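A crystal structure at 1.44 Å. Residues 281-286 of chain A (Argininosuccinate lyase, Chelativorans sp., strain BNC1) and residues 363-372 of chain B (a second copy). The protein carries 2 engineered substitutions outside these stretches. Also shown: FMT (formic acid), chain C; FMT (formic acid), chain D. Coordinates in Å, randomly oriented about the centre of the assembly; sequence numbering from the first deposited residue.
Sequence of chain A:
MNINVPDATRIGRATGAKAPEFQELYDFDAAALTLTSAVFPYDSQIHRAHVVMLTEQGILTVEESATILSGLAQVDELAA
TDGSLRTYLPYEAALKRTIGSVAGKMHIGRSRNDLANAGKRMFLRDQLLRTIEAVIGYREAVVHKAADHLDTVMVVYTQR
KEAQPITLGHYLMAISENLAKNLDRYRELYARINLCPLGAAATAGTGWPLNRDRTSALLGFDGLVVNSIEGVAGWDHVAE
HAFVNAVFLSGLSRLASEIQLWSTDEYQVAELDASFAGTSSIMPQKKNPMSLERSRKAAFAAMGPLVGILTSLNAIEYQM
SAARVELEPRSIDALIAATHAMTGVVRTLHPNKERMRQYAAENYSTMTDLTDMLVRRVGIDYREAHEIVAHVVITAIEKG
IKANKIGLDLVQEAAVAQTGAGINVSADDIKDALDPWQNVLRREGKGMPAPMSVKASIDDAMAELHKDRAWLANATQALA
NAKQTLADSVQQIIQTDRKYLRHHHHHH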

ATOM      1  N   SER A 281      31.555  -4.811  11.839  1.00 21.11           N
ATOM      2  CA  SER A 281      32.486  -5.938  11.876  1.00 24.08           C
ATOM      3  C   SER A 281      33.803  -5.634  11.168  1.00 25.88           C
ATOM      4  O   SER A 281      34.780  -6.371  11.358  1.00 26.95           O
ATOM      5  CB  SER A 281      31.845  -7.184  11.243  1.00 22.20           C
ATOM      6  OG  SER A 281      31.534  -6.979   9.868  1.00 18.73           O
ATOM      7  N   ILE A 282      33.852  -4.570  10.361  1.00 22.96           N
ATOM      8  CA  ILE A 282      35.021  -4.226   9.565  1.00 20.85           C
ATOM      9  C   ILE A 282      35.569  -2.840   9.891  1.00 20.43           C
ATOM     10  O   ILE A 282      36.785  -2.662   9.981  1.00 20.58           O
ATOM     11  CB  ILE A 282      34.720  -4.363   8.054  1.00 20.24           C
ATOM     12  CG1 ILE A 282      35.833  -3.757   7.201  1.00 19.31           C
ATOM     13  CG2 ILE A 282      33.383  -3.711   7.673  1.00 21.60           C
ATOM     14  CD1 ILE A 282      35.688  -4.099   5.724  1.00 20.38           C
ATOM     15  N   MET A 283      34.696  -1.834  10.059  1.00 17.76           N
ATOM     16  CA  MET A 283      35.116  -0.446  10.225  1.00 16.09           C
ATOM     17  C   MET A 283      35.165  -0.073  11.700  1.00 16.26           C
ATOM     18  O   MET A 283      34.109   0.151  12.310  1.00 17.33           O
ATOM     19  CB  MET A 283      34.124   0.465   9.486  1.00 15.05           C
ATOM     20  CG  MET A 283      34.143   0.315   7.976  1.00 15.43           C
ATOM     21  SD  MET A 283      32.828   1.193   7.116  1.00 15.09           S
ATOM     22  CE  MET A 283      31.384   0.243   7.583  1.00 16.12           C
ATOM     23  N   PRO A 284      36.343   0.019  12.319  1.00 16.57           N
ATOM     24  CA  PRO A 284      36.377   0.188  13.782  1.00 17.11           C
ATOM     25  C   PRO A 284      35.899   1.534  14.267  1.00 16.32           C
ATOM     26  O   PRO A 284      35.595   1.668  15.464  1.00 16.92           O
ATOM     27  CB  PRO A 284      37.855  -0.039  14.147  1.00 19.84           C
ATOM     28  CG  PRO A 284      38.469  -0.679  12.932  1.00 21.02           C
ATOM     29  CD  PRO A 284      37.693  -0.142  11.751  1.00 18.20           C
ATOM     30  N   GLN A 285      35.828   2.548  13.399  1.00 15.36           N
ATOM     31  CA  GLN A 285      35.366   3.856  13.830  1.00 15.36           C
ATOM     32  C   GLN A 285      33.856   3.929  14.038  1.00 15.64           C
ATOM     33  O   GLN A 285      33.385   4.915  14.617  1.00 15.99           O
ATOM     34  CB  GLN A 285      35.797   4.954  12.836  1.00 15.47           C
ATOM     35  CG  GLN A 285      34.903   5.165  11.616  1.00 15.65           C
ATOM     36  CD  GLN A 285      35.122   4.176  10.501  1.00 15.76           C
ATOM     37  OE1 GLN A 285      35.929   3.259  10.601  1.00 16.13           O
ATOM     38  NE2 GLN A 285      34.364   4.350   9.412  1.00 14.22           N
ATOM     39  N   LYS A 286      33.081   2.937  13.596  1.00 14.83           N
ATOM     40  CA  LYS A 286      31.639   3.123  13.544  1.00 14.34           C
ATOM     41  C   LYS A 286      30.996   3.114  14.931  1.00 14.68           C
ATOM     42  O   LYS A 286      31.219   2.210  15.743  1.00 15.34           O
ATOM     43  CB  LYS A 286      30.962   2.063  12.679  1.00 13.72           C
ATOM     44  CG  LYS A 286      31.095   2.245  11.184  1.00 14.29           C
ATOM     45  CD  LYS A 286      30.557   3.595  10.738  1.00 14.25           C
ATOM     46  CE  LYS A 286      29.940   3.524   9.350  1.00 14.29           C
ATOM     47  NZ  LYS A 286      28.644   2.829   9.385  1.00 14.49           N
TER
ATOM     48  N   ASN B 363      37.881  12.473   9.657  1.00 18.66           N
ATOM     49  CA  ASN B 363      36.770  11.958  10.452  1.00 18.24           C
ATOM     50  C   ASN B 363      36.732  10.432  10.589  1.00 19.30           C
ATOM     51  O   ASN B 363      35.679   9.871  10.914  1.00 20.28           O
ATOM     52  CB  ASN B 363      35.441  12.466   9.904  1.00 18.46           C
ATOM     53  CG  ASN B 363      35.249  13.948  10.113  1.00 21.35           C
ATOM     54  OD1 ASN B 363      36.025  14.597  10.799  1.00 23.08           O
ATOM     55  ND2 ASN B 363      34.194  14.491   9.517  1.00 22.02           N
ATOM     56  N   TYR B 364      37.850   9.762  10.387  1.00 18.71           N
ATOM     57  CA  TYR B 364      38.110   8.368  10.782  1.00 17.78           C
ATOM     58  C   TYR B 364      37.625   7.328   9.787  1.00 16.50           C
ATOM     59  O   TYR B 364      37.677   6.114  10.112  1.00 16.10           O
ATOM     60  CB  TYR B 364      37.629   8.037  12.202  1.00 18.37           C
ATOM     61  CG  TYR B 364      38.084   9.056  13.231  1.00 20.28           C
ATOM     62  CD1 TYR B 364      39.418   9.167  13.584  1.00 21.98           C
ATOM     63  CD2 TYR B 364      37.172   9.926  13.821  1.00 20.77           C
ATOM     64  CE1 TYR B 364      39.834  10.112  14.506  1.00 22.32           C
ATOM     65  CE2 TYR B 364      37.579  10.868  14.740  1.00 22.07           C
ATOM     66  CZ  TYR B 364      38.906  10.953  15.083  1.00 23.18           C
ATOM     67  OH  TYR B 364      39.309  11.896  16.007  1.00 25.45           O
ATOM     68  N   SER B 365      37.206   7.708   8.584  1.00 15.52           N
ATOM     69  CA  SER B 365      36.863   6.721   7.569  1.00 15.48           C
ATOM     70  C   SER B 365      38.069   5.911   7.092  1.00 16.11           C
ATOM     71  O   SER B 365      37.877   4.878   6.435  1.00 16.03           O
ATOM     72  CB  SER B 365      36.168   7.405   6.391  1.00 15.59           C
ATOM     73  OG  SER B 365      37.091   8.121   5.601  1.00 15.56           O
ATOM     74  N   THR B 366      39.290   6.354   7.378  1.00 16.17           N
ATOM     75  CA  THR B 366      40.492   5.613   6.992  1.00 17.18           C
ATOM     76  C   THR B 366      40.853   4.500   7.969  1.00 18.07           C
ATOM     77  O   THR B 366      41.883   3.845   7.779  1.00 18.99           O
ATOM     78  CB  THR B 366      41.667   6.589   6.850  1.00 18.56           C
ATOM     79  OG1 THR B 366      41.808   7.326   8.073  1.00 18.90           O
ATOM     80  CG2 THR B 366      41.418   7.549   5.692  1.00 18.80           C
ATOM     81  N   MET B 367      40.040   4.230   8.991  1.00 17.51           N
ATOM     82  CA  MET B 367      40.459   3.269  10.006  1.00 18.49           C
ATOM     83  C   MET B 367      40.469   1.826   9.496  1.00 19.23           C
ATOM     84  O   MET B 367      41.221   1.002  10.031  1.00 19.54           O
ATOM     85  CB  MET B 367      39.595   3.387  11.259  1.00 18.40           C
ATOM     86  CG  MET B 367      39.777   4.686  12.012  1.00 19.75           C
ATOM     87  SD  MET B 367      41.459   4.925  12.608  1.00 21.15           S
ATOM     88  CE  MET B 367      41.996   6.280  11.561  1.00 27.96           C
ATOM     89  N   THR B 368      39.653   1.490   8.493  1.00 18.51           N
ATOM     90  CA  THR B 368      39.722   0.138   7.948  1.00 19.09           C
ATOM     91  C   THR B 368      41.096  -0.124   7.357  1.00 20.78           C
ATOM     92  O   THR B 368      41.700  -1.173   7.599  1.00 19.67           O
ATOM     93  CB  THR B 368      38.665  -0.100   6.875  1.00 18.71           C
ATOM     94  OG1 THR B 368      37.356   0.017   7.424  1.00 16.38           O
ATOM     95  CG2 THR B 368      38.831  -1.521   6.315  1.00 20.23           C
ATOM     96  N   ASP B 369      41.624   0.835   6.597  1.00 21.44           N
ATOM     97  CA  ASP B 369      42.947   0.631   6.018  1.00 22.58           C
ATOM     98  C   ASP B 369      44.017   0.497   7.092  1.00 21.91           C
ATOM     99  O   ASP B 369      44.965  -0.278   6.937  1.00 22.36           O
ATOM    100  CB  ASP B 369      43.295   1.723   5.019  1.00 22.82           C
ATOM    101  CG  ASP B 369      42.787   1.395   3.636  1.00 23.39           C
ATOM    102  OD1 ASP B 369      41.870   0.550   3.549  1.00 23.27           O
ATOM    103  OD2 ASP B 369      43.309   1.954   2.643  1.00 22.56           O
ATOM    104  N   LEU B 370      43.896   1.245   8.197  1.00 20.91           N
ATOM    105  CA  LEU B 370      44.829   1.049   9.309  1.00 22.35           C
ATOM    106  C   LEU B 370      44.733  -0.374   9.863  1.00 23.13           C
ATOM    107  O   LEU B 370      45.759  -1.016  10.139  1.00 23.06           O
ATOM    108  CB  LEU B 370      44.582   2.103  10.390  1.00 23.28           C
ATOM    109  CG  LEU B 370      45.575   2.178  11.552  1.00 26.09           C
ATOM    110  CD1 LEU B 370      46.956   2.581  11.041  1.00 28.92           C
ATOM    111  CD2 LEU B 370      45.102   3.150  12.622  1.00 25.85           C
ATOM    112  N   THR B 371      43.508  -0.898   9.997  1.00 23.18           N
ATOM    113  CA  THR B 371      43.302  -2.258  10.494  1.00 24.76           C
ATOM    114  C   THR B 371      43.852  -3.298   9.520  1.00 25.33           C
ATOM    115  O   THR B 371      44.522  -4.260   9.929  1.00 24.28           O
ATOM    116  CB  THR B 371      41.800  -2.493  10.697  1.00 23.73           C
ATOM    117  OG1 THR B 371      41.219  -1.431  11.472  1.00 22.53           O
ATOM    118  CG2 THR B 371      41.547  -3.827  11.401  1.00 24.07           C
ATOM    119  N   ASP B 372      43.536  -3.150   8.227  1.00 25.84           N
ATOM    120  CA  ASP B 372      44.038  -4.084   7.226  1.00 25.23           C
ATOM    121  C   ASP B 372      45.558  -4.086   7.203  1.00 26.91           C
ATOM    122  O   ASP B 372      46.182  -5.133   6.971  1.00 26.27           O
ATOM    123  CB  ASP B 372      43.533  -3.689   5.836  1.00 23.70           C
ATOM    124  CG  ASP B 372      42.085  -4.091   5.571  1.00 25.54           C
ATOM    125  OD1 ASP B 372      41.613  -5.113   6.105  1.00 26.40           O
ATOM    126  OD2 ASP B 372      41.424  -3.389   4.784  1.00 25.99           O
TER
HETATM  127  C   FMT C 602      28.351  -0.763   8.800  1.00 16.17           C
HETATM  128  O1  FMT C 602      28.806   0.078   9.591  1.00 15.65           O
HETATM  129  O2  FMT C 602      28.022  -0.488   7.632  1.00 15.72           O
HETATM  130  C   FMT D 601      29.423  -4.177   8.878  0.50 20.31           C
HETATM  131  O1  FMT D 601      30.416  -3.627   8.423  0.50 20.56           O
HETATM  132  O2  FMT D 601      29.178  -4.133  10.078  0.50 18.41           O
HETATM  133  O   HOH W   1      36.982   2.713   8.092  1.00 15.75           O

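No direct hydrogen bond joins the two stretches; packing and one water hold them together, burying 338 Å² summed over both sides. Chain B approaches as a turn leading into a helix, chain A as a loop that turns from A:Met283 to A:Lys286.

B:Asn363 has just left a helix, and its side chain leads away from the chain A stretch. Contact begins at B:Tyr364, which has a positive phi of 85° and opens a type I turn ending at B:Met367. Its CB points toward the chain A stretch and lies 3.6 Å from CB of A:Gln285, while the aromatic ring leads away. O of B:Tyr364 accepts the turn-closing hydrogen bond from B:Met367 N (3.2 Å); O of B:Tyr364 also lies 3.2 Å from CD of A:Gln285. The amide oxygen OE1 of A:Gln285 is 3.4 Å from that same O of B:Tyr364, but both are acceptors, so the pair is a contact and not a bond.

B:Ser365 points its side chain away and contributes its backbone instead. Water 1 lies within hydrogen-bonding distance of O of B:Ser365 (2.9 Å), OE1 of A:Gln285 (2.8 Å) and OG1 of B:Thr368 (2.8 Å). The water thus bridges O of B:Ser365 and OE1 of A:Gln285, two acceptors that could not hydrogen-bond each other. A:Gln285 suits this place well: its chain folds with chi1 at 84° and chi2 at -80°, setting the amide against the turn, and its NE2 is satisfied elsewhere in the structure. B:Thr366 turns away and makes no contact.

At B:Met367 the helix begins. Its CB faces the chain A stretch, 4.0 Å from CD of A:Pro284 and 3.7 Å from OE1 of A:Gln285; the rest of the flexible side chain leads away. A:Pro284 offers a compact apolar ring, and having no amide hydrogen it leaves no backbone donor to satisfy here.

B:Thr368 contributes both kinds of chemistry. Its OG1 meets the water and lies 3.3 Å from CG of A:Met283, while its methyl CG2 packs 3.8 Å from CG1 of A:Ile282. The branched, apolar side chain of A:Ile282 starts sideways but brings its end near this methyl; the long, unbranched A:Met283 lets its CG meet B:Thr368 while its end runs on away from the contact.

B:Asp369 and B:Leu370 are out of reach. One helical turn beyond B:Met367, B:Thr371 again points toward the chain A stretch. Its OG1 donates to O of B:Met367 (2.8 Å), a common way for a buried threonine to satisfy its hydroxyl within a helix, and OG1 of B:Thr371 rests 3.2 Å from CG of A:Pro284. B:Asp372 makes no contact with the chain A stretch.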